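Local structure of fatty acid-binding protein homolog 8 (Caenorhabditis elegans, 6C1Z) at residues Gly10-Val15 with Thr113-Gly118; Pro42-Lys47 with Trp53-Tyr58; Asn64-Ala67 with Lys73-Glu76; Tyr84-Thr89 with Phe95-Asp100; Phe111-Trp114 with Lys119-Gln122. The protein binds a wide range of unsaturated fatty acids, including oleic acid and oleoylethanolamide, and carries them from the lysosome to the nucleus, where it activates longevity-promoting genes. All blocks are in the same frame, centred on the assembly; numbering follows the deposited sequence.

Contact 1: residues Gly10-Val15 with Thr113-Gly118; sequences GRWKLV and TWLENG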
# COMPACT_ATOMS: atom_id res chain seq x y z
N GLY A 10 13.86 1.86 3.91
CA GLY A 10 14.06 3.17 4.50
C GLY A 10 12.72 3.78 4.86
O GLY A 10 11.71 3.10 4.92
N ARG A 11 12.74 5.09 5.05
CA ARG A 11 11.57 5.86 5.46
C ARG A 11 11.26 6.88 4.37
O ARG A 11 12.17 7.54 3.86
CB ARG A 11 11.82 6.53 6.83
CG ARG A 11 11.70 5.56 8.02
CD ARG A 11 12.27 6.08 9.34
NE ARG A 11 11.53 7.23 9.85
CZ ARG A 11 10.44 7.15 10.60
NH1 ARG A 11 9.92 5.98 10.94
NH2 ARG A 11 9.84 8.27 11.00
N TRP A 12 9.98 7.03 4.05
CA TRP A 12 9.51 7.74 2.88
C TRP A 12 8.34 8.63 3.29
O TRP A 12 7.47 8.21 4.06
CB TRP A 12 9.04 6.72 1.83
CG TRP A 12 10.08 5.74 1.35
CD1 TRP A 12 10.32 4.49 1.86
CD2 TRP A 12 11.00 5.92 0.26
NE1 TRP A 12 11.34 3.88 1.16
CE2 TRP A 12 11.77 4.74 0.18
CE3 TRP A 12 11.27 6.97 -0.65
CZ2 TRP A 12 12.75 4.56 -0.79
CZ3 TRP A 12 12.23 6.78 -1.59
CH2 TRP A 12 12.97 5.60 -1.65
N LYS A 13 8.32 9.87 2.79
CA LYS A 13 7.33 10.88 3.17
C LYS A 13 6.45 11.20 1.96
O LYS A 13 6.97 11.47 0.87
CB LYS A 13 8.02 12.16 3.65
CG LYS A 13 8.84 11.99 4.92
CD LYS A 13 7.96 11.87 6.14
CE LYS A 13 8.81 11.80 7.39
NZ LYS A 13 8.01 11.94 8.64
N LEU A 14 5.12 11.17 2.14
CA LEU A 14 4.23 11.46 1.02
C LEU A 14 4.39 12.91 0.56
O LEU A 14 4.30 13.83 1.37
CB LEU A 14 2.78 11.21 1.43
CG LEU A 14 1.77 11.34 0.29
CD1 LEU A 14 1.83 10.16 -0.65
CD2 LEU A 14 0.36 11.52 0.81
N VAL A 15 4.60 13.11 -0.74
CA VAL A 15 4.65 14.44 -1.33
C VAL A 15 3.57 14.69 -2.37
O VAL A 15 3.32 15.86 -2.71
CB VAL A 15 6.05 14.76 -1.91
CG1 VAL A 15 7.07 14.78 -0.79
CG2 VAL A 15 6.43 13.77 -2.98
N THR A 113 4.25 -0.96 -5.87
CA THR A 113 5.22 -0.05 -5.28
C THR A 113 6.51 -0.18 -6.08
O THR A 113 7.02 -1.28 -6.27
CB THR A 113 5.46 -0.38 -3.81
OG1 THR A 113 4.21 -0.33 -3.11
CG2 THR A 113 6.38 0.60 -3.15
N TRP A 114 7.04 0.96 -6.52
CA TRP A 114 8.22 0.93 -7.36
C TRP A 114 9.03 2.20 -7.13
O TRP A 114 8.57 3.15 -6.53
CB TRP A 114 7.88 0.65 -8.84
CG TRP A 114 7.33 1.79 -9.64
CD1 TRP A 114 8.02 2.57 -10.53
CD2 TRP A 114 5.98 2.27 -9.65
NE1 TRP A 114 7.19 3.51 -11.07
CE2 TRP A 114 5.92 3.33 -10.59
CE3 TRP A 114 4.81 1.89 -8.98
CZ2 TRP A 114 4.76 4.04 -10.84
CZ3 TRP A 114 3.64 2.58 -9.25
CH2 TRP A 114 3.62 3.66 -10.18
N LEU A 115 10.26 2.18 -7.62
CA LEU A 115 11.18 3.31 -7.48
C LEU A 115 11.46 3.96 -8.82
O LEU A 115 11.64 3.27 -9.84
CB LEU A 115 12.50 2.86 -6.86
CG LEU A 115 12.45 2.19 -5.48
CD1 LEU A 115 13.83 1.83 -5.00
CD2 LEU A 115 11.76 3.09 -4.48
N GLU A 116 11.51 5.28 -8.83
CA GLU A 116 11.85 6.03 -10.03
C GLU A 116 12.71 7.20 -9.61
O GLU A 116 12.26 8.08 -8.88
CB GLU A 116 10.61 6.54 -10.75
CG GLU A 116 9.93 5.44 -11.50
CD GLU A 116 8.82 5.93 -12.37
OE1 GLU A 116 8.46 7.13 -12.27
OE2 GLU A 116 8.28 5.10 -13.13
N ASN A 117 13.94 7.21 -10.10
CA ASN A 117 14.80 8.36 -9.97
C ASN A 117 14.83 8.88 -8.53
O ASN A 117 14.75 10.07 -8.27
CB ASN A 117 14.40 9.45 -10.97
CG ASN A 117 14.37 8.92 -12.39
OD1 ASN A 117 15.35 8.36 -12.86
ND2 ASN A 117 13.23 9.07 -13.06
N GLY A 118 14.96 7.94 -7.59
CA GLY A 118 15.14 8.30 -6.20
C GLY A 118 13.86 8.46 -5.42
O GLY A 118 13.92 8.55 -4.19
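The G-x-W sequence at the start of the first barrel strand, a recurring signature of the calycin superfamily, supplies W12, whose indole spans one end of the barrel to meet L115 and G118. The backbones stay well apart: even the closest pair of CA atoms, those of W12 and G118, is separated by 10.7 Å, and no hydrogen bond joins the two segments. The benzo part of the indole makes the whole contact. CH2 of W12 lies 4.0 Å from CD2 of L115, and CZ2 of W12 is 4.1 Å from that same methyl, the two side chains crossing at about a right angle. Next to this apolar touch, the carbonyl O of G118 sits in the ring plane, at the edge, 3.6 Å from CZ3 of W12. With chi1 at -59°, CG of W12 is anti to the carbonyl carbon, which carries the six-membered ring toward 113-118, while NE1 hydrogen-bonds to the carbonyl O of F8. A valine in place of W12 would probably leave the F8 carbonyl without its indole donor and open a gap beside L115. Within 113-118, on the side away from W12, NE1 of W114 donates to OE2 of E116 over 2.8 Å, meeting the carboxylate from above its plane. Strands 129-137 and 119-126 separate 10-18 from 109-116 in the sheet; W12 also packs on F135, K137 and L120, and L115 rests on V3, E7 and F8 of the N-terminal segment.

Contact 2: residues Pro42-Lys47 with Trp53-Tyr58; sequences PTLEIK and WHFNQY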
# COMPACT_ATOMS: atom_id res chain seq x y z
N PRO A 42 1.23 10.54 5.16
CA PRO A 42 1.83 9.51 6.01
C PRO A 42 3.31 9.34 5.73
O PRO A 42 3.85 9.81 4.72
CB PRO A 42 1.07 8.24 5.63
CG PRO A 42 0.48 8.51 4.31
CD PRO A 42 0.25 9.97 4.22
N THR A 43 3.97 8.67 6.67
CA THR A 43 5.34 8.20 6.51
C THR A 43 5.29 6.69 6.32
O THR A 43 4.67 5.97 7.11
CB THR A 43 6.15 8.54 7.75
OG1 THR A 43 6.20 9.96 7.87
CG2 THR A 43 7.56 8.00 7.64
N LEU A 44 5.94 6.21 5.27
CA LEU A 44 5.99 4.80 4.96
C LEU A 44 7.38 4.30 5.30
O LEU A 44 8.37 4.80 4.77
CB LEU A 44 5.66 4.57 3.48
CG LEU A 44 5.96 3.18 2.89
CD1 LEU A 44 5.20 2.09 3.59
CD2 LEU A 44 5.66 3.17 1.39
N GLU A 45 7.46 3.34 6.20
CA GLU A 45 8.72 2.73 6.58
C GLU A 45 8.73 1.32 6.02
O GLU A 45 7.80 0.54 6.26
CB GLU A 45 8.82 2.68 8.10
CG GLU A 45 9.91 1.81 8.68
CD GLU A 45 9.85 1.78 10.18
OE1 GLU A 45 8.97 1.08 10.75
OE2 GLU A 45 10.66 2.49 10.79
N ILE A 46 9.79 1.00 5.28
CA ILE A 46 9.98 -0.33 4.71
C ILE A 46 11.23 -0.90 5.35
O ILE A 46 12.31 -0.28 5.30
CB ILE A 46 10.12 -0.27 3.18
CG1 ILE A 46 8.81 0.17 2.55
CG2 ILE A 46 10.56 -1.62 2.62
CD1 ILE A 46 8.93 0.48 1.05
N LYS A 47 11.11 -2.07 5.95
CA LYS A 47 12.24 -2.75 6.55
C LYS A 47 12.13 -4.24 6.28
O LYS A 47 11.05 -4.74 5.93
CB LYS A 47 12.37 -2.43 8.06
CG LYS A 47 11.15 -2.73 8.90
CD LYS A 47 11.13 -1.94 10.24
CE LYS A 47 12.42 -2.09 11.02
NZ LYS A 47 12.34 -1.43 12.36
N TRP A 53 9.22 -9.03 5.34
CA TRP A 53 9.12 -7.62 5.02
C TRP A 53 8.12 -6.94 5.95
O TRP A 53 7.11 -7.51 6.33
CB TRP A 53 8.67 -7.43 3.56
CG TRP A 53 9.78 -7.74 2.59
CD1 TRP A 53 10.01 -8.95 1.99
CD2 TRP A 53 10.82 -6.87 2.17
NE1 TRP A 53 11.13 -8.86 1.22
CE2 TRP A 53 11.65 -7.60 1.30
CE3 TRP A 53 11.14 -5.53 2.46
CZ2 TRP A 53 12.78 -7.04 0.71
CZ3 TRP A 53 12.25 -4.98 1.87
CH2 TRP A 53 13.07 -5.74 1.00
N HIS A 54 8.36 -5.66 6.21
CA HIS A 54 7.45 -4.82 6.97
C HIS A 54 7.24 -3.53 6.19
O HIS A 54 8.21 -2.84 5.87
CB HIS A 54 8.01 -4.54 8.36
CG HIS A 54 8.15 -5.78 9.19
ND1 HIS A 54 7.14 -6.20 10.03
CD2 HIS A 54 9.14 -6.68 9.31
CE1 HIS A 54 7.52 -7.32 10.64
NE2 HIS A 54 8.73 -7.64 10.21
N PHE A 55 6.00 -3.25 5.82
CA PHE A 55 5.60 -1.99 5.20
C PHE A 55 4.68 -1.34 6.22
O PHE A 55 3.52 -1.73 6.36
CB PHE A 55 4.84 -2.20 3.89
CG PHE A 55 5.71 -2.44 2.66
CD1 PHE A 55 6.74 -3.36 2.66
CD2 PHE A 55 5.48 -1.70 1.51
CE1 PHE A 55 7.51 -3.57 1.49
CE2 PHE A 55 6.26 -1.90 0.36
CZ PHE A 55 7.26 -2.83 0.37
N ASN A 56 5.22 -0.39 6.95
CA ASN A 56 4.49 0.24 8.03
C ASN A 56 4.19 1.68 7.65
O ASN A 56 5.11 2.45 7.37
CB ASN A 56 5.32 0.18 9.31
CG ASN A 56 5.58 -1.23 9.77
OD1 ASN A 56 4.82 -2.14 9.47
ND2 ASN A 56 6.65 -1.41 10.53
N GLN A 57 2.93 2.06 7.72
CA GLN A 57 2.52 3.41 7.36
C GLN A 57 2.09 4.13 8.63
O GLN A 57 1.26 3.62 9.38
CB GLN A 57 1.38 3.37 6.35
CG GLN A 57 1.05 4.71 5.72
CD GLN A 57 0.58 4.57 4.29
OE1 GLN A 57 -0.47 5.10 3.92
NE2 GLN A 57 1.35 3.85 3.49
N TYR A 58 2.66 5.30 8.87
CA TYR A 58 2.35 6.04 10.09
C TYR A 58 1.68 7.37 9.78
O TYR A 58 2.13 8.11 8.90
CB TYR A 58 3.62 6.33 10.91
CG TYR A 58 4.28 5.08 11.42
CD1 TYR A 58 3.81 4.45 12.57
CD2 TYR A 58 5.38 4.54 10.78
CE1 TYR A 58 4.41 3.31 13.05
CE2 TYR A 58 6.00 3.39 11.27
CZ TYR A 58 5.49 2.77 12.39
OH TYR A 58 6.11 1.64 12.86
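I46 and F55 form the tight part of this antiparallel hairpin, whose strand segments run at 163° to each other. CG1 of I46 stands 3.8 Å from the centroid of the F55 ring and only 4° off its normal, a CH-pi contact over the face; CD1 of I46 reaches CE2 of F55 at 3.6 Å. Beside it, CG2 of I46 meets the edge of the W53 ring at CZ3, 3.8 Å away. On the same face, CB of P42 packs against CG of Q57 at 3.5 Å. An alanine in place of F55 would probably bare one flank of I46 and deprive F95 of an edge-to-face partner. The opposite face is looser and more open to solvent: CG of K47 touches CB of H54 at 3.7 Å, and OE1 of E45 approaches the edge of the Y58 ring, 3.6 Å from OH of Y58. Between the faces, the hydrogen-bonded pairs T43-Y58, E45-N56 and K47-H54 give six backbone bonds, the straightest from N of E45 to O of N56 at 2.8 Å. Strand 43-49 pairs onward with 10-18 and strand 52-58 with 64-68, while L44 and I46 touch L120 of strand 119-126 across the barrel interior.

Contact 3: residues Asn64-Ala67 with Lys73-Glu76; sequences NKLA and KFVE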
# COMPACT_ATOMS: atom_id res chain seq x y z
N ASN A 64 -0.68 1.77 10.22
CA ASN A 64 -1.03 0.55 9.50
C ASN A 64 0.26 -0.22 9.29
O ASN A 64 1.11 0.21 8.51
CB ASN A 64 -1.65 0.86 8.15
CG ASN A 64 -2.77 1.86 8.24
OD1 ASN A 64 -3.55 1.84 9.19
ND2 ASN A 64 -2.85 2.74 7.26
N LYS A 65 0.37 -1.37 9.94
CA LYS A 65 1.58 -2.17 9.86
C LYS A 65 1.27 -3.45 9.12
O LYS A 65 0.32 -4.17 9.45
CB LYS A 65 2.14 -2.45 11.26
CG LYS A 65 2.37 -1.16 12.07
CD LYS A 65 3.49 -1.30 13.10
CE LYS A 65 3.11 -2.23 14.24
NZ LYS A 65 4.19 -2.34 15.27
N LEU A 66 2.05 -3.73 8.10
CA LEU A 66 1.86 -4.91 7.28
C LEU A 66 3.16 -5.68 7.28
O LEU A 66 4.21 -5.13 6.95
CB LEU A 66 1.49 -4.47 5.86
CG LEU A 66 1.27 -5.59 4.85
CD1 LEU A 66 0.09 -6.45 5.24
CD2 LEU A 66 1.04 -4.97 3.49
N ALA A 67 3.08 -6.95 7.62
CA ALA A 67 4.20 -7.87 7.57
C ALA A 67 3.85 -8.97 6.58
O ALA A 67 2.71 -9.42 6.51
CB ALA A 67 4.45 -8.49 8.95
N LYS A 73 0.84 -16.43 0.55
CA LYS A 73 -0.47 -15.85 0.81
C LYS A 73 -0.67 -15.73 2.31
O LYS A 73 -0.19 -16.57 3.09
CB LYS A 73 -1.55 -16.76 0.20
CG LYS A 73 -2.98 -16.27 0.37
CD LYS A 73 -3.34 -15.10 -0.53
CE LYS A 73 -3.36 -15.46 -2.01
NZ LYS A 73 -4.21 -16.62 -2.35
N PHE A 74 -1.35 -14.67 2.74
CA PHE A 74 -1.65 -14.47 4.15
C PHE A 74 -2.98 -13.76 4.26
O PHE A 74 -3.45 -13.14 3.30
CB PHE A 74 -0.51 -13.70 4.84
CG PHE A 74 -0.32 -12.28 4.35
CD1 PHE A 74 0.37 -12.03 3.17
CD2 PHE A 74 -0.80 -11.21 5.07
CE1 PHE A 74 0.56 -10.73 2.73
CE2 PHE A 74 -0.62 -9.91 4.62
CZ PHE A 74 0.07 -9.68 3.46
N VAL A 75 -3.61 -13.89 5.42
CA VAL A 75 -4.83 -13.14 5.68
C VAL A 75 -4.42 -11.78 6.21
O VAL A 75 -3.76 -11.68 7.26
CB VAL A 75 -5.72 -13.88 6.69
CG1 VAL A 75 -7.02 -13.12 6.90
CG2 VAL A 75 -5.98 -15.28 6.21
N GLU A 76 -4.80 -10.73 5.50
CA GLU A 76 -4.48 -9.36 5.89
C GLU A 76 -5.70 -8.72 6.52
O GLU A 76 -6.79 -8.74 5.93
CB GLU A 76 -4.07 -8.54 4.67
CG GLU A 76 -3.81 -7.07 4.99
CD GLU A 76 -3.44 -6.22 3.78
OE1 GLU A 76 -3.48 -6.73 2.63
OE2 GLU A 76 -3.13 -5.03 3.99
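L66 and F74 meet through one methyl and one ring edge. CD1 of L66 lies near the plane of the F74 ring, 3.6 Å from CE2 of F74 and 3.7 Å from CZ of F74, and the two side chains cross at about a right angle. The same methyl touches E76, with OE2 of E76 3.7 Å from CD1 of L66. A67 contributes its backbone instead of its side chain: the carbonyl O of A67 stands 3.8 Å above one face of the F74 ring, offset toward the rim. One ring therefore receives a methyl at its edge and a carbonyl oxygen over its face.

The F74 ring gets there because CG lies between the backbone N and the carbonyl carbon, with chi1 at 64°. These touches bridge the gap between the fourth and fifth strands that is a hallmark of the fatty acid-binding protein barrel. The strand segments are antiparallel, yet their axes come no closer than 9.2 Å and the nearest CA atoms, of L66 and E76, are 7.9 Å apart; no hydrogen bond crosses, so the bridging is left to side-chain packing and the A67 carbonyl over the F74 ring.

Further out, the carboxylate of the buried E76 is fixed by neighbours on the next two strands: its OE1 accepts hydrogen bonds from OG1 of T86 and NE2 of Q99, two donors that would probably steady a negative charge there. F74 packs on T86 and is paired with it through the backbone. On the far side of the gap, L66 is held by backbone hydrogen bonding to F55.

Contact 4: residues Tyr84-Thr89 with Phe95-Asp100; sequences YNTLVT and FISHQD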
# COMPACT_ATOMS: atom_id res chain seq x y z
N TYR A 84 -8.75 -9.76 4.12
CA TYR A 84 -8.50 -10.06 2.72
C TYR A 84 -7.51 -11.21 2.64
O TYR A 84 -6.75 -11.46 3.58
CB TYR A 84 -7.92 -8.83 1.97
CG TYR A 84 -8.85 -7.64 1.94
CD1 TYR A 84 -8.87 -6.73 2.98
CD2 TYR A 84 -9.71 -7.44 0.88
CE1 TYR A 84 -9.71 -5.65 2.95
CE2 TYR A 84 -10.55 -6.36 0.85
CZ TYR A 84 -10.55 -5.47 1.88
OH TYR A 84 -11.41 -4.39 1.85
N ASN A 85 -7.48 -11.87 1.49
CA ASN A 85 -6.43 -12.85 1.18
C ASN A 85 -5.43 -12.10 0.31
O ASN A 85 -5.74 -11.74 -0.83
CB ASN A 85 -6.98 -14.07 0.45
CG ASN A 85 -7.68 -15.04 1.38
OD1 ASN A 85 -7.12 -15.44 2.39
ND2 ASN A 85 -8.89 -15.42 1.03
N THR A 86 -4.25 -11.83 0.85
CA THR A 86 -3.26 -10.98 0.20
C THR A 86 -2.03 -11.79 -0.21
O THR A 86 -1.60 -12.70 0.50
CB THR A 86 -2.89 -9.82 1.13
OG1 THR A 86 -4.06 -9.00 1.32
CG2 THR A 86 -1.77 -8.99 0.54
N LEU A 87 -1.48 -11.46 -1.37
CA LEU A 87 -0.27 -12.10 -1.87
C LEU A 87 0.62 -11.02 -2.46
O LEU A 87 0.18 -10.29 -3.36
CB LEU A 87 -0.63 -13.12 -2.97
CG LEU A 87 0.51 -13.78 -3.72
CD1 LEU A 87 1.43 -14.54 -2.80
CD2 LEU A 87 -0.05 -14.71 -4.77
N VAL A 88 1.86 -10.91 -1.96
CA VAL A 88 2.82 -9.91 -2.44
C VAL A 88 3.92 -10.62 -3.19
O VAL A 88 4.47 -11.61 -2.69
CB VAL A 88 3.41 -9.07 -1.29
CG1 VAL A 88 4.21 -7.89 -1.87
CG2 VAL A 88 2.31 -8.57 -0.34
N THR A 89 4.22 -10.15 -4.40
CA THR A 89 5.33 -10.65 -5.19
C THR A 89 6.27 -9.49 -5.52
O THR A 89 5.96 -8.33 -5.31
CB THR A 89 4.80 -11.31 -6.46
OG1 THR A 89 3.94 -10.37 -7.10
CG2 THR A 89 4.04 -12.60 -6.14
N PHE A 95 7.26 -4.20 -6.08
CA PHE A 95 6.40 -4.96 -5.19
C PHE A 95 4.95 -4.87 -5.66
O PHE A 95 4.44 -3.77 -5.89
CB PHE A 95 6.45 -4.46 -3.74
CG PHE A 95 7.71 -4.79 -3.00
CD1 PHE A 95 8.79 -3.93 -3.00
CD2 PHE A 95 7.78 -5.94 -2.22
CE1 PHE A 95 9.93 -4.22 -2.30
CE2 PHE A 95 8.91 -6.24 -1.50
CZ PHE A 95 10.00 -5.37 -1.52
N ILE A 96 4.31 -6.01 -5.86
CA ILE A 96 2.93 -6.07 -6.32
C ILE A 96 2.14 -6.86 -5.29
O ILE A 96 2.47 -8.02 -5.01
CB ILE A 96 2.81 -6.75 -7.68
CG1 ILE A 96 3.71 -6.04 -8.69
CG2 ILE A 96 1.36 -6.75 -8.13
CD1 ILE A 96 3.76 -6.72 -10.05
N SER A 97 1.13 -6.23 -4.70
CA SER A 97 0.24 -6.89 -3.75
C SER A 97 -1.16 -7.07 -4.35
O SER A 97 -1.80 -6.09 -4.77
CB SER A 97 0.16 -6.10 -2.47
OG SER A 97 -0.74 -6.78 -1.59
N HIS A 98 -1.62 -8.32 -4.42
CA HIS A 98 -3.00 -8.64 -4.75
C HIS A 98 -3.77 -8.84 -3.46
O HIS A 98 -3.55 -9.83 -2.75
CB HIS A 98 -3.07 -9.87 -5.65
CG HIS A 98 -2.69 -9.58 -7.06
ND1 HIS A 98 -1.38 -9.51 -7.49
CD2 HIS A 98 -3.45 -9.25 -8.13
CE1 HIS A 98 -1.35 -9.21 -8.78
NE2 HIS A 98 -2.59 -9.04 -9.18
N GLN A 99 -4.62 -7.89 -3.14
CA GLN A 99 -5.43 -7.93 -1.92
C GLN A 99 -6.81 -8.41 -2.37
O GLN A 99 -7.61 -7.62 -2.87
CB GLN A 99 -5.46 -6.54 -1.29
CG GLN A 99 -6.26 -6.53 0.03
CD GLN A 99 -6.39 -5.14 0.61
OE1 GLN A 99 -7.26 -4.36 0.22
NE2 GLN A 99 -5.51 -4.81 1.55
N ASP A 100 -7.07 -9.70 -2.19
CA ASP A 100 -8.29 -10.33 -2.70
C ASP A 100 -9.40 -10.33 -1.64
O ASP A 100 -9.19 -10.75 -0.50
CB ASP A 100 -8.02 -11.77 -3.14
CG ASP A 100 -7.15 -11.87 -4.38
OD1 ASP A 100 -7.02 -10.89 -5.13
OD2 ASP A 100 -6.60 -12.97 -4.61
O HOH W 1 1.01 -10.43 -6.08
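Q99 and Y84 are brought together by complementary first torsions: CG of Q99 is trans to its own N (chi1 -178°) and the chain beyond is extended, while CG of Y84 lies beside the backbone N. The amide of Q99 consequently spreads over the Y84 ring, the two planes 18° apart and stacked. OE1 of Q99 stands 3.7 Å above the plane of the Y84 ring, over its centre, and CG of Q99 is 3.4 Å from CG of Y84. Along the same inner face, CG2 of T86 comes to 3.2 Å from OG of S97, a close approach, and CG1 of V88 meets the edge of the F95 ring at CD2, 4.1 Å away. The outer face of the hairpin holds an ordered water, which donates to O of L87 at 2.8 Å and to O of I96 at 3.0 Å; it also bonds to ND1 of H98 at 2.9 Å, in the plane of the imidazole. Six backbone hydrogen bonds, in the pairs N85-D100, L87-H98 and T89-I96, join the strands.

Both members of the stack are also tied beyond the hairpin, OH of Y84 by a hydrogen bond to D80 and NE2 of Q99 by E76. The amide is thus pinned at its nitrogen while its flat side lies against an aromatic face, a combination that would probably limit its rotation.

Contact 5: residues Phe111-Trp114 with Lys119-Gln122; sequences FTTW and KLLQ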
# COMPACT_ATOMS: atom_id res chain seq x y z
N PHE A 111 -1.99 -3.32 -5.37
CA PHE A 111 -1.07 -2.27 -4.97
C PHE A 111 0.28 -2.51 -5.63
O PHE A 111 0.79 -3.63 -5.62
CB PHE A 111 -0.88 -2.26 -3.46
CG PHE A 111 -2.16 -2.25 -2.69
CD1 PHE A 111 -3.08 -1.23 -2.83
CD2 PHE A 111 -2.46 -3.28 -1.83
CE1 PHE A 111 -4.27 -1.24 -2.08
CE2 PHE A 111 -3.65 -3.29 -1.09
CZ PHE A 111 -4.54 -2.27 -1.23
N THR A 112 0.84 -1.48 -6.25
CA THR A 112 2.14 -1.60 -6.89
C THR A 112 3.05 -0.55 -6.30
O THR A 112 2.65 0.62 -6.22
CB THR A 112 2.01 -1.40 -8.40
OG1 THR A 112 1.02 -2.31 -8.91
CG2 THR A 112 3.35 -1.68 -9.08
N THR A 113 4.25 -0.96 -5.87
CA THR A 113 5.22 -0.05 -5.28
C THR A 113 6.51 -0.18 -6.08
O THR A 113 7.02 -1.28 -6.27
CB THR A 113 5.46 -0.38 -3.81
OG1 THR A 113 4.21 -0.33 -3.11
CG2 THR A 113 6.38 0.60 -3.15
N TRP A 114 7.04 0.96 -6.52
CA TRP A 114 8.22 0.93 -7.36
C TRP A 114 9.03 2.20 -7.13
O TRP A 114 8.57 3.15 -6.53
CB TRP A 114 7.88 0.65 -8.84
CG TRP A 114 7.33 1.79 -9.64
CD1 TRP A 114 8.02 2.57 -10.53
CD2 TRP A 114 5.98 2.27 -9.65
NE1 TRP A 114 7.19 3.51 -11.07
CE2 TRP A 114 5.92 3.33 -10.59
CE3 TRP A 114 4.81 1.89 -8.98
CZ2 TRP A 114 4.76 4.04 -10.84
CZ3 TRP A 114 3.64 2.58 -9.25
CH2 TRP A 114 3.62 3.66 -10.18
N LYS A 119 12.71 8.46 -6.08
CA LYS A 119 11.43 8.57 -5.41
C LYS A 119 10.77 7.21 -5.36
O LYS A 119 11.10 6.30 -6.12
CB LYS A 119 10.52 9.55 -6.16
CG LYS A 119 11.02 10.99 -6.12
CD LYS A 119 9.96 11.96 -6.63
CE LYS A 119 10.12 13.33 -5.99
NZ LYS A 119 9.06 14.29 -6.38
N LEU A 120 9.83 7.07 -4.44
CA LEU A 120 9.02 5.86 -4.34
C LEU A 120 7.59 6.17 -4.76
O LEU A 120 7.00 7.17 -4.31
CB LEU A 120 9.07 5.29 -2.93
CG LEU A 120 8.27 4.02 -2.67
CD1 LEU A 120 8.95 3.18 -1.59
CD2 LEU A 120 6.86 4.35 -2.25
N LEU A 121 7.07 5.36 -5.67
CA LEU A 121 5.75 5.56 -6.25
C LEU A 121 4.86 4.38 -5.88
O LEU A 121 5.35 3.26 -5.73
CB LEU A 121 5.80 5.73 -7.79
CG LEU A 121 6.15 7.13 -8.31
CD1 LEU A 121 7.56 7.51 -7.93
CD2 LEU A 121 5.96 7.21 -9.81
N GLN A 122 3.59 4.66 -5.67
CA GLN A 122 2.62 3.61 -5.47
C GLN A 122 1.39 3.85 -6.33
O GLN A 122 1.02 4.99 -6.59
CB GLN A 122 2.17 3.48 -4.03
CG GLN A 122 3.27 3.15 -3.07
CD GLN A 122 2.74 2.82 -1.71
OE1 GLN A 122 2.10 3.65 -1.05
NE2 GLN A 122 3.04 1.62 -1.25
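T113-Q122 and W114-L121 are facing pairs of an antiparallel beta hairpin, one turned into the barrel interior and the other outward. Inside, NE2 of Q122 donates to OG1 of T113 over 2.9 Å at 168°, and the acceptor lies 9° from the amide plane, a straight bond between side chains that run alongside each other. The other end of that amide, OE1, bonds to OH of Y124, so Q122 is held at both polar atoms. CG2 of T113 also packs on CD2 of L120, 3.9 Å away. Outside, CB of L121 stands 3.6 Å from the centroid of the W114 six-membered ring, 11° off its normal, a CH-pi contact over the face, and CD2 of L121 touches CZ2 of W114 at 3.5 Å. The backbone closes the pair twice: N of W114 bonds to O of L121 at 3.0 Å, and N of L121 to O of W114 at 2.8 Å. K94 makes a cation-pi contact with the W114 ring. Strand 109-116 continues the sheet through F111 and T113 to strand 94-101, and strand 119-126 through L120 and Q122 to strand 129-137, while L120 and Q122 also reach L44 of strand 43-49.

The contacts ring one closed barrel, inside which proteins of this family hold their fatty acid. Contacts 1 and 5 share T113 and W114, their centres 7 Å apart. Contact 5 is stitched to contact 4 by backbone bonds such as N of S97 to O of F111 (2.8 Å), and contact 4 to contact 3 by OE1 of E76 to OG1 of T86 (2.7 Å). Contact 3 meets contact 2 where N of F55 lies 2.8 Å from O of L66. Across the interior, CZ of F55 in contact 2 reaches CD1 of F95 in contact 4 at 3.9 Å. Contacts 1 and 3 lie on opposite sides of the centre, about 20 Å apart between centres.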